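Local coordinates for protein Baccell_00875 (Bacteroides cellulosilyticus DSM 14838, PDB 5NO8) that probably acts as a polysaccharide lyase that removes the L-rhamnose caps linked to glucuronic acid on complex arabinogalactan proteins, at residues G195-R207 with M660-F672. Numbering follows the deposited sequence.
Sequences GAIRNYEIWERGR and MYPYKIDGVKAEF
The carboxylate of Asp666 is gripped at both oxygens by consecutive backbone amides: Glu204 N donates to Asp666 OD1 at 2.8 Å and Arg205 N to Asp666 OD2 at 3.0 Å. Both amides come from the side between the two oxygens; the bond to OD2 uses its syn lone pair, while Glu204 N lies 21° out of the carboxylate plane. With chi1 at -79°, Asp666 CG lies beside its own backbone N, which turns the acid back to the chain leaving strand 199-203. The same residue's amide, Asp666 N, binds Ile202 O at 2.8 Å, so backbone and side chain together fasten one corner of the type I' turn from Ile665 to Val668. Trp203 lays its six-membered ring beside this turn, CZ3 reaching Gly667 N.

These bonds illustrate how sequence-distant strands can join through a short parallel pairing: 664-665, one arm of a beta hairpin, runs alongside 199-203, whose other neighbour is the antiparallel strand 217-221. Ile202 N to Lys664 O continues the ladder, and Tyr663 N reaches Tyr200 O at 2.9 Å just ahead of the hairpin strand.

Beyond this end, Arg198 sets its guanidinium nearly upright on the Tyr663 ring, the planes 81° apart. NH1 stands over the ring centre and CZ lies 4.3 Å from the centroid, a cation-pi contact. Arg198 NE is held by Leu222 O and the Tyr663 hydroxyl by Asp141, which helps to hold each partner in place. On the side of the sheet bearing Ile202, Pro662 CG rests against both Ile202 CG1 and Tyr200 CE2, while Tyr200 CE1 meets the edge of the Tyr661 ring at 3.8 Å from CE2. A water lies within hydrogen-bonding distance of both Asn199 OD1 and Tyr661 O and links the two segments.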
loop_
_atom_site.group_PDB
_atom_site.type_symbol
_atom_site.label_atom_id
_atom_site.label_comp_id
_atom_site.label_asym_id
_atom_site.label_seq_id
_atom_site.Cartn_x
_atom_site.Cartn_y
_atom_site.Cartn_z
ATOM N N GLY A 195 -24.729 8.768 -8.712
ATOM C CA GLY A 195 -23.905 9.688 -7.923
ATOM C C GLY A 195 -22.433 9.308 -8.011
ATOM O O GLY A 195 -22.004 8.690 -8.992
ATOM N N ALA A 196 -21.664 9.697 -7.008
ATOM C CA ALA A 196 -20.208 9.579 -7.059
ATOM C C ALA A 196 -19.580 9.465 -5.688
ATOM O O ALA A 196 -20.141 9.932 -4.690
ATOM C CB ALA A 196 -19.620 10.765 -7.800
ATOM N N ILE A 197 -18.406 8.846 -5.657
ATOM C CA ILE A 197 -17.551 8.850 -4.476
ATOM C C ILE A 197 -16.237 9.498 -4.906
ATOM O O ILE A 197 -15.586 9.051 -5.862
ATOM C CB ILE A 197 -17.328 7.440 -3.896
ATOM C CG1 ILE A 197 -18.625 6.858 -3.340
ATOM C CG2 ILE A 197 -16.239 7.431 -2.812
ATOM C CD1 ILE A 197 -19.243 7.655 -2.210
ATOM N N ARG A 198 -15.872 10.572 -4.217
ATOM C CA ARG A 198 -14.701 11.372 -4.575
ATOM C C ARG A 198 -13.440 11.050 -3.785
ATOM O O ARG A 198 -12.347 11.409 -4.191
ATOM C CB ARG A 198 -15.001 12.862 -4.463
ATOM C CG ARG A 198 -15.147 13.324 -3.032
ATOM C CD ARG A 198 -14.836 14.781 -2.753
ATOM N NE ARG A 198 -15.281 15.062 -1.368
ATOM C CZ ARG A 198 -14.520 15.046 -0.265
ATOM N NH1 ARG A 198 -13.205 14.814 -0.313
ATOM N NH2 ARG A 198 -15.083 15.291 0.937
ATOM N N ASN A 199 -13.592 10.449 -2.607
ATOM C CA ASN A 199 -12.451 10.122 -1.771
ATOM C C ASN A 199 -12.909 9.224 -0.636
ATOM O O ASN A 199 -14.048 8.778 -0.617
ATOM C CB ASN A 199 -11.808 11.406 -1.196
ATOM C CG ASN A 199 -10.299 11.315 -1.175
ATOM O OD1 ASN A 199 -9.766 10.289 -0.801
ATOM N ND2 ASN A 199 -9.607 12.390 -1.613
ATOM N N TYR A 200 -12.009 8.903 0.268
ATOM C CA TYR A 200 -12.402 8.233 1.494
ATOM C C TYR A 200 -11.594 8.740 2.677
ATOM O O TYR A 200 -10.535 9.324 2.522
ATOM C CB TYR A 200 -12.299 6.716 1.368
ATOM C CG TYR A 200 -10.879 6.178 1.290
ATOM C CD1 TYR A 200 -10.210 6.145 0.080
ATOM C CD2 TYR A 200 -10.217 5.705 2.426
ATOM C CE1 TYR A 200 -8.938 5.633 -0.017
ATOM C CE2 TYR A 200 -8.922 5.187 2.347
ATOM C CZ TYR A 200 -8.282 5.182 1.118
ATOM O OH TYR A 200 -7.004 4.684 0.962
ATOM N N GLU A 201 -12.131 8.494 3.862
ATOM C CA GLU A 201 -11.488 8.848 5.101
ATOM C C GLU A 201 -11.321 7.621 5.947
ATOM O O GLU A 201 -12.015 6.625 5.762
ATOM C CB GLU A 201 -12.336 9.839 5.874
ATOM C CG GLU A 201 -12.372 11.207 5.246
ATOM C CD GLU A 201 -13.367 12.115 5.937
ATOM O OE1 GLU A 201 -13.006 12.657 7.000
ATOM O OE2 GLU A 201 -14.514 12.251 5.433
ATOM N N ILE A 202 -10.411 7.728 6.898
ATOM C CA ILE A 202 -10.152 6.665 7.851
ATOM C C ILE A 202 -10.414 7.245 9.232
ATOM O O ILE A 202 -9.936 8.343 9.569
ATOM C CB ILE A 202 -8.691 6.137 7.759
ATOM C CG1 ILE A 202 -8.425 5.444 6.433
ATOM C CG2 ILE A 202 -8.355 5.176 8.909
ATOM C CD1 ILE A 202 -9.186 4.175 6.193
ATOM N N TRP A 203 -11.144 6.482 10.041
ATOM C CA TRP A 203 -11.416 6.842 11.426
ATOM C C TRP A 203 -10.895 5.757 12.369
ATOM O O TRP A 203 -10.759 4.607 11.963
ATOM C CB TRP A 203 -12.929 7.057 11.656
ATOM C CG TRP A 203 -13.485 8.167 10.876
ATOM C CD1 TRP A 203 -14.100 8.091 9.669
ATOM C CD2 TRP A 203 -13.446 9.533 11.221
ATOM N NE1 TRP A 203 -14.475 9.341 9.251
ATOM C CE2 TRP A 203 -14.068 10.250 10.176
ATOM C CE3 TRP A 203 -12.957 10.234 12.326
ATOM C CZ2 TRP A 203 -14.222 11.640 10.206
ATOM C CZ3 TRP A 203 -13.067 11.594 12.342
ATOM C CH2 TRP A 203 -13.711 12.292 11.292
ATOM N N GLU A 204 -10.602 6.163 13.609
ATOM C CA GLU A 204 -10.200 5.260 14.716
ATOM C C GLU A 204 -8.836 4.570 14.522
ATOM O O GLU A 204 -8.687 3.335 14.610
ATOM C CB GLU A 204 -11.292 4.246 15.020
ATOM C CG GLU A 204 -12.639 4.859 15.360
ATOM C CD GLU A 204 -12.598 5.676 16.645
ATOM O OE1 GLU A 204 -11.772 5.360 17.523
ATOM O OE2 GLU A 204 -13.364 6.648 16.783
ATOM N N ARG A 205 -7.837 5.390 14.268
ATOM C CA ARG A 205 -6.454 4.939 14.360
ATOM C C ARG A 205 -5.794 5.539 15.602
ATOM O O ARG A 205 -6.172 6.623 16.068
ATOM C CB ARG A 205 -5.682 5.326 13.110
ATOM C CG ARG A 205 -6.281 4.767 11.825
ATOM C CD ARG A 205 -6.399 3.243 11.808
ATOM N NE ARG A 205 -5.145 2.500 12.052
ATOM C CZ ARG A 205 -4.236 2.156 11.129
ATOM N NH1 ARG A 205 -4.381 2.499 9.846
ATOM N NH2 ARG A 205 -3.132 1.483 11.494
ATOM N N GLY A 206 -4.777 4.850 16.103
ATOM C CA GLY A 206 -4.038 5.325 17.286
ATOM C C GLY A 206 -3.276 4.222 17.971
ATOM O O GLY A 206 -3.626 3.044 17.854
ATOM N N ARG A 207 -2.255 4.617 18.723
ATOM C CA ARG A 207 -1.467 3.678 19.513
ATOM C C ARG A 207 -2.363 2.843 20.437
ATOM O O ARG A 207 -2.167 1.632 20.568
ATOM C CB ARG A 207 -0.400 4.445 20.301
ATOM N N MET A 660 0.774 9.624 2.582
ATOM C CA MET A 660 -0.445 9.416 3.369
ATOM C C MET A 660 -1.627 9.675 2.432
ATOM O O MET A 660 -1.887 10.807 2.054
ATOM C CB MET A 660 -0.479 10.346 4.598
ATOM C CG MET A 660 0.741 10.260 5.510
ATOM S SD MET A 660 1.053 8.587 6.055
ATOM C CE MET A 660 -0.518 8.079 6.745
ATOM N N TYR A 661 -2.344 8.615 2.077
ATOM C CA TYR A 661 -3.237 8.613 0.921
ATOM C C TYR A 661 -4.684 9.140 1.124
ATOM O O TYR A 661 -5.184 9.872 0.260
ATOM C CB TYR A 661 -3.250 7.220 0.272
ATOM C CG TYR A 661 -4.009 7.176 -1.016
ATOM C CD1 TYR A 661 -3.404 7.537 -2.223
ATOM C CD2 TYR A 661 -5.353 6.816 -1.047
ATOM C CE1 TYR A 661 -4.129 7.542 -3.403
ATOM C CE2 TYR A 661 -6.076 6.807 -2.229
ATOM C CZ TYR A 661 -5.453 7.169 -3.398
ATOM O OH TYR A 661 -6.167 7.174 -4.550
ATOM N N PRO A 662 -5.363 8.726 2.204
ATOM C CA PRO A 662 -6.770 9.139 2.325
ATOM C C PRO A 662 -6.962 10.641 2.414
ATOM O O PRO A 662 -6.024 11.369 2.713
ATOM C CB PRO A 662 -7.237 8.474 3.623
ATOM C CG PRO A 662 -6.265 7.377 3.861
ATOM C CD PRO A 662 -4.951 7.890 3.341
ATOM N N TYR A 663 -8.191 11.083 2.215
ATOM C CA TYR A 663 -8.532 12.484 2.301
ATOM C C TYR A 663 -8.175 13.036 3.671
ATOM O O TYR A 663 -7.537 14.083 3.789
ATOM C CB TYR A 663 -10.029 12.638 2.006
ATOM C CG TYR A 663 -10.613 14.022 2.236
ATOM C CD1 TYR A 663 -10.102 15.131 1.601
ATOM C CD2 TYR A 663 -11.737 14.173 3.017
ATOM C CE1 TYR A 663 -10.649 16.394 1.791
ATOM C CE2 TYR A 663 -12.301 15.413 3.252
ATOM C CZ TYR A 663 -11.766 16.529 2.636
ATOM O OH TYR A 663 -12.349 17.756 2.894
ATOM N N LYS A 664 -8.645 12.338 4.697
ATOM C CA LYS A 664 -8.358 12.654 6.088
ATOM C C LYS A 664 -8.255 11.382 6.891
ATOM O O LYS A 664 -8.761 10.320 6.501
ATOM C CB LYS A 664 -9.458 13.526 6.701
ATOM C CG LYS A 664 -9.555 14.919 6.096
ATOM C CD LYS A 664 -10.718 15.728 6.627
ATOM C CE LYS A 664 -10.656 17.148 6.083
ATOM N NZ LYS A 664 -11.779 18.006 6.534
ATOM N N ILE A 665 -7.560 11.503 8.007
ATOM C CA ILE A 665 -7.433 10.434 8.982
ATOM C C ILE A 665 -7.792 11.027 10.331
ATOM O O ILE A 665 -7.110 11.941 10.845
ATOM C CB ILE A 665 -5.999 9.877 8.986
ATOM C CG1 ILE A 665 -5.653 9.278 7.607
ATOM C CG2 ILE A 665 -5.846 8.832 10.096
ATOM C CD1 ILE A 665 -4.183 9.340 7.278
ATOM N N ASP A 666 -8.897 10.535 10.911
ATOM C CA ASP A 666 -9.435 11.070 12.176
ATOM C C ASP A 666 -9.593 12.583 12.159
ATOM O O ASP A 666 -9.328 13.269 13.158
ATOM C CB ASP A 666 -8.581 10.617 13.375
ATOM C CG ASP A 666 -8.890 9.199 13.802
ATOM O OD1 ASP A 666 -10.083 8.863 14.007
ATOM O OD2 ASP A 666 -7.942 8.397 13.862
ATOM N N GLY A 667 -10.024 13.107 11.011
ATOM C CA GLY A 667 -10.262 14.532 10.841
ATOM C C GLY A 667 -9.075 15.395 10.467
ATOM O O GLY A 667 -9.240 16.606 10.223
ATOM N N VAL A 668 -7.886 14.789 10.428
ATOM C CA VAL A 668 -6.651 15.481 10.107
ATOM C C VAL A 668 -6.420 15.324 8.609
ATOM O O VAL A 668 -6.433 14.222 8.088
ATOM C CB VAL A 668 -5.478 14.892 10.904
ATOM C CG1 VAL A 668 -4.121 15.475 10.460
ATOM C CG2 VAL A 668 -5.704 15.104 12.400
ATOM N N LYS A 669 -6.149 16.429 7.943
ATOM C CA LYS A 669 -5.913 16.413 6.499
ATOM C C LYS A 669 -4.721 15.545 6.139
ATOM O O LYS A 669 -3.650 15.684 6.757
ATOM C CB LYS A 669 -5.660 17.835 5.991
ATOM C CG LYS A 669 -5.596 17.924 4.456
ATOM C CD LYS A 669 -6.933 17.618 3.819
ATOM C CE LYS A 669 -6.894 17.537 2.301
ATOM N NZ LYS A 669 -6.643 16.131 1.852
ATOM N N ALA A 670 -4.907 14.618 5.200
ATOM C CA ALA A 670 -3.805 13.795 4.712
ATOM C C ALA A 670 -3.506 14.185 3.252
ATOM O O ALA A 670 -3.421 15.395 2.974
ATOM C CB ALA A 670 -4.084 12.313 4.940
ATOM N N GLU A 671 -3.336 13.226 2.355
ATOM C CA GLU A 671 -2.916 13.508 0.959
ATOM C C GLU A 671 -1.598 14.290 0.929
ATOM O O GLU A 671 -1.486 15.332 0.276
ATOM C CB GLU A 671 -4.022 14.190 0.159
ATOM C CG GLU A 671 -5.308 13.395 0.210
ATOM C CD GLU A 671 -6.335 13.820 -0.802
ATOM O OE1 GLU A 671 -7.099 14.762 -0.500
ATOM O OE2 GLU A 671 -6.336 13.256 -1.908
ATOM N N PHE A 672 -0.590 13.779 1.615
ATOM C CA PHE A 672 0.718 14.428 1.599
ATOM C C PHE A 672 1.839 13.394 1.694
ATOM O O PHE A 672 1.652 12.283 2.191
ATOM C CB PHE A 672 0.841 15.470 2.736
ATOM C CG PHE A 672 0.817 14.870 4.109
ATOM C CD1 PHE A 672 1.945 14.314 4.661
ATOM C CD2 PHE A 672 -0.337 14.889 4.863
ATOM C CE1 PHE A 672 1.928 13.730 5.913
ATOM C CE2 PHE A 672 -0.360 14.327 6.122
ATOM C CZ PHE A 672 0.767 13.743 6.659
HETATM O O HOH W 1 -7.262 9.968 -1.572
HETATM O O HOH W 2 -11.174 11.560 8.872
#